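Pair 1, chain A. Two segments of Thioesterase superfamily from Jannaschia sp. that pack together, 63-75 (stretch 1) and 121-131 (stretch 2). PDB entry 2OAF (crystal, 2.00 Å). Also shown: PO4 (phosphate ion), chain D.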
# COMPACT_ATOMS: atom_id res chain seq x y z
N LEU A 63 -21.48 -1.06 -5.95
CA LEU A 63 -21.71 -1.37 -7.37
C LEU A 63 -21.54 -2.85 -7.70
O LEU A 63 -22.41 -3.47 -8.33
CB LEU A 63 -20.73 -0.55 -8.23
CG LEU A 63 -21.03 -0.35 -9.71
CD1 LEU A 63 -22.44 0.23 -9.97
CD2 LEU A 63 -19.95 0.52 -10.34
N GLU A 64 -20.43 -3.41 -7.27
CA GLU A 64 -20.12 -4.79 -7.56
C GLU A 64 -20.94 -5.79 -6.71
O GLU A 64 -21.52 -6.75 -7.24
CB GLU A 64 -18.60 -5.02 -7.43
CG GLU A 64 -18.20 -6.49 -7.55
CD GLU A 64 -17.09 -6.77 -8.55
OE1 GLU A 64 -16.58 -5.82 -9.21
OE2 GLU A 64 -16.73 -7.98 -8.65
N LEU A 65 -20.97 -5.60 -5.40
CA LEU A 65 -21.53 -6.62 -4.53
C LEU A 65 -23.04 -6.50 -4.38
O LEU A 65 -23.68 -7.50 -4.11
CB LEU A 65 -20.85 -6.59 -3.17
CG LEU A 65 -19.31 -6.74 -3.21
CD1 LEU A 65 -18.81 -6.68 -1.81
CD2 LEU A 65 -18.83 -8.04 -3.90
N ASP A 66 -23.61 -5.31 -4.55
CA ASP A 66 -25.06 -5.13 -4.44
C ASP A 66 -25.75 -5.08 -5.81
O ASP A 66 -26.82 -5.62 -5.96
CB ASP A 66 -25.39 -3.85 -3.66
CG ASP A 66 -24.77 -3.85 -2.28
OD1 ASP A 66 -24.62 -4.96 -1.72
OD2 ASP A 66 -24.42 -2.76 -1.77
N THR A 67 -25.14 -4.39 -6.77
CA THR A 67 -25.72 -4.11 -8.10
C THR A 67 -25.24 -5.16 -9.12
O THR A 67 -25.76 -5.23 -10.22
CB THR A 67 -25.31 -2.65 -8.50
OG1 THR A 67 -25.86 -1.75 -7.53
CG2 THR A 67 -25.78 -2.26 -9.90
N ASN A 68 -24.25 -5.96 -8.74
CA ASN A 68 -23.67 -6.99 -9.60
C ASN A 68 -23.01 -6.46 -10.87
O ASN A 68 -22.97 -7.14 -11.89
CB ASN A 68 -24.72 -8.03 -9.98
CG ASN A 68 -24.10 -9.33 -10.40
OD1 ASN A 68 -23.03 -9.72 -9.92
ND2 ASN A 68 -24.75 -10.02 -11.31
N VAL A 69 -22.47 -5.24 -10.79
CA VAL A 69 -21.77 -4.64 -11.91
C VAL A 69 -20.34 -4.38 -11.49
O VAL A 69 -20.09 -3.67 -10.52
CB VAL A 69 -22.46 -3.33 -12.36
CG1 VAL A 69 -21.60 -2.62 -13.42
CG2 VAL A 69 -23.86 -3.61 -12.92
N GLY A 70 -19.40 -4.98 -12.21
CA GLY A 70 -17.99 -4.71 -12.01
C GLY A 70 -17.51 -3.75 -13.07
O GLY A 70 -18.09 -3.66 -14.15
N THR A 71 -16.46 -3.00 -12.75
CA THR A 71 -15.86 -2.08 -13.71
C THR A 71 -14.34 -2.23 -13.66
O THR A 71 -13.64 -1.32 -13.30
CB THR A 71 -16.31 -0.60 -13.52
OG1 THR A 71 -15.75 -0.03 -12.34
CG2 THR A 71 -17.81 -0.47 -13.49
N PRO A 72 -13.84 -3.40 -14.06
CA PRO A 72 -12.39 -3.61 -14.04
C PRO A 72 -11.64 -2.66 -14.99
O PRO A 72 -12.15 -2.28 -16.03
CB PRO A 72 -12.24 -5.09 -14.48
CG PRO A 72 -13.50 -5.40 -15.20
CD PRO A 72 -14.57 -4.59 -14.56
N PHE A 73 -10.42 -2.28 -14.62
CA PHE A 73 -9.61 -1.39 -15.45
C PHE A 73 -8.93 -2.10 -16.59
O PHE A 73 -8.45 -3.23 -16.45
CB PHE A 73 -8.56 -0.68 -14.61
CG PHE A 73 -9.15 0.35 -13.72
CD1 PHE A 73 -9.69 0.00 -12.49
CD2 PHE A 73 -9.23 1.67 -14.14
CE1 PHE A 73 -10.28 0.94 -11.67
CE2 PHE A 73 -9.82 2.62 -13.31
CZ PHE A 73 -10.34 2.25 -12.07
N VAL A 74 -8.90 -1.43 -17.73
CA VAL A 74 -8.18 -1.96 -18.90
C VAL A 74 -7.04 -1.02 -19.33
O VAL A 74 -6.13 -1.45 -20.03
CB VAL A 74 -9.12 -2.28 -20.07
CG1 VAL A 74 -10.02 -3.47 -19.73
CG2 VAL A 74 -9.94 -1.07 -20.48
N ARG A 75 -7.07 0.23 -18.89
CA ARG A 75 -5.98 1.17 -19.15
C ARG A 75 -5.94 2.29 -18.14
O ARG A 75 -6.98 2.74 -17.61
CB ARG A 75 -6.10 1.75 -20.56
CG ARG A 75 -5.01 2.80 -20.92
CD ARG A 75 -5.08 3.16 -22.41
NE ARG A 75 -4.26 4.34 -22.71
CZ ARG A 75 -2.94 4.31 -22.92
NH1 ARG A 75 -2.28 3.16 -22.92
NH2 ARG A 75 -2.28 5.45 -23.15
N ALA A 121 -6.06 9.66 -16.99
CA ALA A 121 -7.22 9.10 -17.67
C ALA A 121 -7.25 7.59 -17.42
O ALA A 121 -6.23 6.91 -17.53
CB ALA A 121 -7.16 9.41 -19.17
N PHE A 122 -8.41 7.08 -17.05
CA PHE A 122 -8.57 5.73 -16.52
C PHE A 122 -9.78 5.08 -17.17
O PHE A 122 -10.88 5.59 -17.07
CB PHE A 122 -8.81 5.82 -15.02
CG PHE A 122 -7.73 6.58 -14.28
CD1 PHE A 122 -7.78 7.96 -14.16
CD2 PHE A 122 -6.68 5.90 -13.71
CE1 PHE A 122 -6.79 8.65 -13.47
CE2 PHE A 122 -5.68 6.58 -13.02
CZ PHE A 122 -5.74 7.97 -12.92
N THR A 123 -9.56 3.96 -17.85
CA THR A 123 -10.57 3.32 -18.67
C THR A 123 -10.92 1.96 -18.09
O THR A 123 -10.03 1.15 -17.77
CB THR A 123 -10.06 3.13 -20.11
OG1 THR A 123 -9.63 4.40 -20.61
CG2 THR A 123 -11.18 2.58 -21.01
N CYS A 124 -12.22 1.75 -17.90
CA CYS A 124 -12.81 0.54 -17.35
C CYS A 124 -13.77 -0.08 -18.36
O CYS A 124 -14.37 0.63 -19.13
CB CYS A 124 -13.64 0.93 -16.14
SG CYS A 124 -12.64 1.69 -14.84
N VAL A 125 -13.91 -1.41 -18.32
CA VAL A 125 -15.00 -2.10 -19.01
C VAL A 125 -16.03 -2.49 -17.94
O VAL A 125 -15.82 -2.22 -16.76
CB VAL A 125 -14.50 -3.32 -19.82
CG1 VAL A 125 -13.64 -2.86 -21.01
CG2 VAL A 125 -13.76 -4.32 -18.91
N PHE A 126 -17.13 -3.10 -18.35
CA PHE A 126 -18.21 -3.48 -17.44
C PHE A 126 -18.33 -4.99 -17.43
O PHE A 126 -18.20 -5.62 -18.49
CB PHE A 126 -19.55 -2.87 -17.88
CG PHE A 126 -19.62 -1.39 -17.70
CD1 PHE A 126 -19.15 -0.53 -18.68
CD2 PHE A 126 -20.14 -0.83 -16.52
CE1 PHE A 126 -19.21 0.87 -18.51
CE2 PHE A 126 -20.19 0.57 -16.35
CZ PHE A 126 -19.72 1.41 -17.34
N THR A 127 -18.56 -5.55 -16.25
CA THR A 127 -18.84 -6.97 -16.11
C THR A 127 -20.15 -7.21 -15.37
O THR A 127 -20.68 -6.32 -14.67
CB THR A 127 -17.72 -7.70 -15.34
OG1 THR A 127 -17.59 -7.11 -14.05
CG2 THR A 127 -16.36 -7.64 -16.07
N ILE A 128 -20.68 -8.42 -15.57
CA ILE A 128 -21.63 -9.06 -14.67
C ILE A 128 -20.77 -9.60 -13.55
O ILE A 128 -20.07 -10.58 -13.72
CB ILE A 128 -22.37 -10.21 -15.36
CG1 ILE A 128 -23.16 -9.68 -16.57
CG2 ILE A 128 -23.32 -10.87 -14.38
CD1 ILE A 128 -23.41 -10.70 -17.66
N ALA A 129 -20.79 -8.93 -12.40
CA ALA A 129 -19.76 -9.13 -11.40
C ALA A 129 -19.63 -10.58 -10.98
O ALA A 129 -18.53 -11.13 -10.98
CB ALA A 129 -20.00 -8.25 -10.18
N ASP A 130 -20.75 -11.21 -10.63
CA ASP A 130 -20.71 -12.57 -10.07
C ASP A 130 -20.28 -13.64 -11.07
O ASP A 130 -19.90 -14.74 -10.66
CB ASP A 130 -22.05 -12.95 -9.38
CG ASP A 130 -23.25 -12.98 -10.33
OD1 ASP A 130 -23.10 -12.85 -11.57
OD2 ASP A 130 -24.37 -13.15 -9.80
N GLN A 131 -20.31 -13.32 -12.36
CA GLN A 131 -19.84 -14.24 -13.40
C GLN A 131 -18.45 -13.90 -13.95
O GLN A 131 -17.91 -14.66 -14.72
CB GLN A 131 -20.83 -14.24 -14.57
CG GLN A 131 -22.28 -14.34 -14.11
CD GLN A 131 -23.12 -15.17 -15.05
OE1 GLN A 131 -23.05 -16.40 -15.03
NE2 GLN A 131 -23.93 -14.49 -15.90
P PO4 D . -9.19 -4.54 -10.75
O1 PO4 D . -7.98 -5.42 -10.94
O2 PO4 D . -8.78 -3.37 -9.88
O3 PO4 D . -9.63 -4.05 -12.13
O4 PO4 D . -10.33 -5.31 -10.10
O HOH W 1 -16.29 -9.69 -10.34

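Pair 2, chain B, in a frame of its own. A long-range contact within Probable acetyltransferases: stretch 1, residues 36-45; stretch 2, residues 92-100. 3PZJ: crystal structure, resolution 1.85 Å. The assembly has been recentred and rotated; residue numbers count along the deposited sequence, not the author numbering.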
# COMPACT_ATOMS: atom_id res chain seq x y z
N GLY B 36 -2.76 6.74 -28.46
CA GLY B 36 -1.42 7.13 -28.79
C GLY B 36 -1.19 7.12 -30.28
O GLY B 36 -2.14 7.19 -31.09
N GLU B 37 0.08 7.07 -30.65
CA GLU B 37 0.46 7.04 -32.05
C GLU B 37 0.23 5.64 -32.64
O GLU B 37 -0.37 5.53 -33.72
CB GLU B 37 1.90 7.53 -32.22
N ALA B 38 0.66 4.57 -31.96
CA ALA B 38 0.55 3.20 -32.55
C ALA B 38 -0.39 2.33 -31.75
O ALA B 38 -0.73 1.23 -32.14
CB ALA B 38 1.90 2.53 -32.65
N VAL B 39 -0.79 2.80 -30.57
CA VAL B 39 -1.61 1.99 -29.66
C VAL B 39 -2.75 2.83 -29.19
O VAL B 39 -2.66 4.07 -29.09
CB VAL B 39 -0.77 1.59 -28.41
CG1 VAL B 39 -1.67 1.27 -27.27
CG2 VAL B 39 0.17 0.44 -28.76
N SER B 40 -3.81 2.14 -28.84
CA SER B 40 -4.86 2.73 -28.04
C SER B 40 -5.12 1.76 -26.88
O SER B 40 -5.11 0.52 -27.05
CB SER B 40 -6.11 2.95 -28.90
OG SER B 40 -7.11 2.02 -28.55
N LEU B 41 -5.39 2.35 -25.73
CA LEU B 41 -5.76 1.61 -24.49
C LEU B 41 -7.27 1.79 -24.28
O LEU B 41 -7.76 2.94 -24.11
CB LEU B 41 -5.03 2.24 -23.33
CG LEU B 41 -3.63 1.72 -22.99
CD1 LEU B 41 -2.94 0.84 -24.03
CD2 LEU B 41 -2.73 2.80 -22.42
N GLN B 42 -7.99 0.69 -24.41
CA GLN B 42 -9.41 0.75 -24.30
C GLN B 42 -9.82 0.31 -22.93
O GLN B 42 -9.38 -0.74 -22.47
CB GLN B 42 -10.10 -0.17 -25.34
CG GLN B 42 -9.72 0.11 -26.77
CD GLN B 42 -10.44 1.28 -27.40
OE1 GLN B 42 -11.52 1.69 -26.94
NE2 GLN B 42 -9.87 1.82 -28.51
N PRO B 43 -10.74 1.04 -22.31
CA PRO B 43 -11.24 0.60 -21.03
C PRO B 43 -11.73 -0.80 -21.06
O PRO B 43 -12.56 -1.17 -21.93
CB PRO B 43 -12.34 1.58 -20.74
CG PRO B 43 -11.98 2.83 -21.56
CD PRO B 43 -11.31 2.33 -22.74
N LEU B 44 -11.32 -1.60 -20.09
CA LEU B 44 -11.55 -2.99 -20.22
C LEU B 44 -13.02 -3.21 -19.89
O LEU B 44 -13.57 -2.64 -18.96
CB LEU B 44 -10.56 -3.82 -19.33
CG LEU B 44 -10.64 -5.33 -19.56
CD1 LEU B 44 -9.25 -6.01 -19.45
CD2 LEU B 44 -11.55 -5.80 -18.55
N ASP B 45 -13.63 -4.10 -20.62
CA ASP B 45 -15.03 -4.45 -20.42
C ASP B 45 -15.00 -5.96 -20.10
O ASP B 45 -14.98 -6.75 -20.96
CB ASP B 45 -15.80 -4.08 -21.67
CG ASP B 45 -17.27 -4.37 -21.58
OD1 ASP B 45 -17.70 -5.17 -20.73
OD2 ASP B 45 -17.97 -3.87 -22.43
N ALA B 92 -8.23 0.14 -12.27
CA ALA B 92 -8.83 0.35 -13.60
C ALA B 92 -7.94 -0.33 -14.61
O ALA B 92 -6.72 -0.15 -14.55
CB ALA B 92 -8.92 1.85 -13.93
N LEU B 93 -8.51 -1.12 -15.49
CA LEU B 93 -7.71 -1.85 -16.48
C LEU B 93 -8.10 -1.45 -17.89
O LEU B 93 -9.22 -0.96 -18.11
CB LEU B 93 -7.93 -3.34 -16.38
CG LEU B 93 -7.49 -4.06 -15.07
CD1 LEU B 93 -7.90 -5.56 -15.17
CD2 LEU B 93 -6.02 -3.88 -14.81
N TYR B 94 -7.15 -1.63 -18.79
CA TYR B 94 -7.27 -1.24 -20.20
C TYR B 94 -6.72 -2.38 -21.04
O TYR B 94 -5.79 -3.09 -20.62
CB TYR B 94 -6.46 0.01 -20.49
CG TYR B 94 -6.93 1.19 -19.65
CD1 TYR B 94 -7.86 2.11 -20.14
CD2 TYR B 94 -6.48 1.35 -18.36
CE1 TYR B 94 -8.29 3.18 -19.35
CE2 TYR B 94 -6.88 2.42 -17.57
CZ TYR B 94 -7.85 3.27 -18.05
OH TYR B 94 -8.30 4.31 -17.30
N VAL B 95 -7.31 -2.53 -22.22
CA VAL B 95 -6.90 -3.47 -23.20
C VAL B 95 -5.98 -2.74 -24.26
O VAL B 95 -6.27 -1.66 -24.76
CB VAL B 95 -8.10 -4.09 -23.91
CG1 VAL B 95 -7.59 -5.00 -24.99
CG2 VAL B 95 -8.94 -4.89 -22.90
N VAL B 96 -4.85 -3.38 -24.56
CA VAL B 96 -3.88 -2.84 -25.49
C VAL B 96 -4.31 -3.32 -26.88
O VAL B 96 -4.37 -4.52 -27.11
CB VAL B 96 -2.51 -3.35 -25.16
CG1 VAL B 96 -1.49 -2.80 -26.21
CG2 VAL B 96 -2.12 -2.82 -23.69
N CYS B 97 -4.60 -2.36 -27.78
CA CYS B 97 -4.91 -2.62 -29.19
C CYS B 97 -3.97 -1.79 -30.04
O CYS B 97 -3.53 -0.71 -29.62
CB CYS B 97 -6.34 -2.20 -29.48
SG CYS B 97 -7.60 -2.98 -28.42
N ALA B 98 -3.60 -2.30 -31.21
CA ALA B 98 -3.08 -1.42 -32.29
C ALA B 98 -4.04 -0.22 -32.50
O ALA B 98 -5.27 -0.35 -32.33
CB ALA B 98 -2.94 -2.23 -33.58
N LYS B 99 -3.49 0.94 -32.86
CA LYS B 99 -4.27 2.15 -33.13
C LYS B 99 -5.46 1.84 -34.04
O LYS B 99 -5.30 1.28 -35.14
CB LYS B 99 -3.43 3.22 -33.80
N ASP B 100 -6.62 2.23 -33.53
CA ASP B 100 -7.91 2.12 -34.18
C ASP B 100 -8.29 0.66 -34.57
O ASP B 100 -9.09 0.44 -35.47
CB ASP B 100 -8.00 3.13 -35.35
CG ASP B 100 -7.90 4.63 -34.88
OD1 ASP B 100 -8.45 4.99 -33.81
OD2 ASP B 100 -7.29 5.46 -35.59

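The sharpest difference lies at one matched position, Gly A70 in pair 1 and Ser B40 in pair 2, whose CA atoms fall 0.5 Å apart after superposition. A CB built on Gly A70 would sit 2.3 Å from Thr A127 OG1, a clash, because Thr A127 (chi1 p) carries its hydroxyl over the glycine. In pair 2 the partner is Cys B97, with chi1 m, and room remains for a side chain: Ser B40 OG lies 4.4 Å from Cys B97 CB and accepts a hydrogen bond from Gln B42 NE2 at 2.8 Å, within its own stretch.

The backbone beneath is common to both. Fourteen central residues superpose with an RMSD of 0.5 Å, and the strand axes run antiparallel in sense, at 134° in pair 1 and 140° in pair 2. The hydrogen-bonded pair Gly A70–Thr A127 (Gly A70 N to Thr A127 O 3.1 Å, Thr A127 N to Gly A70 O 2.9 Å) matches Ser B40–Cys B97, where Ser B40 N to Cys B97 O and Cys B97 N to Ser B40 O are both 3.0 Å. One rung on, the ladders differ. Gln B42 N donates to Val B95 O at 2.9 Å and Val B95 N to Gln B42 O at 2.7 Å. Pro A72, matching Gln B42, has no amide hydrogen, so only Val A125 N to Pro A72 O (3.0 Å) remains. Its ring still packs, with Pro A72 CG 3.9 Å from Val A125 CG2.

At the next matched position, Phe A73 overlays Pro B43, and its partner Cys A124 overlays Tyr B94: the aromatic ring changes strands. In pair 1, Cys A124 SG lies over one face of the Phe A73 ring, 3.5 Å from the centroid and 18° off the normal. In pair 2 the contact is looser, with Pro B43 CG 4.3 Å from Tyr B94 CE1.

Val A69 and Val B39 match, but their neighbours differ in size: Val A69 CG1 meets the edge of the Phe A126 ring, 3.9 Å from CD2, whereas Val B39 CG1 is 4.2 Å from Val B96 CG1. Leu B41, matching Thr A71, also reaches Val B96, CD1 to CG2 at 3.8 Å.

At one end, Ala A129 N to Asn A68 O and Lys B99 N to Ala B38 O are equivalent hydrogen bonds, each 2.9 Å. Pair 1 adds a side-chain link, Asp A130 N to Asn A68 OD1 at 2.8 Å, which the methyl of Ala B38 cannot supply.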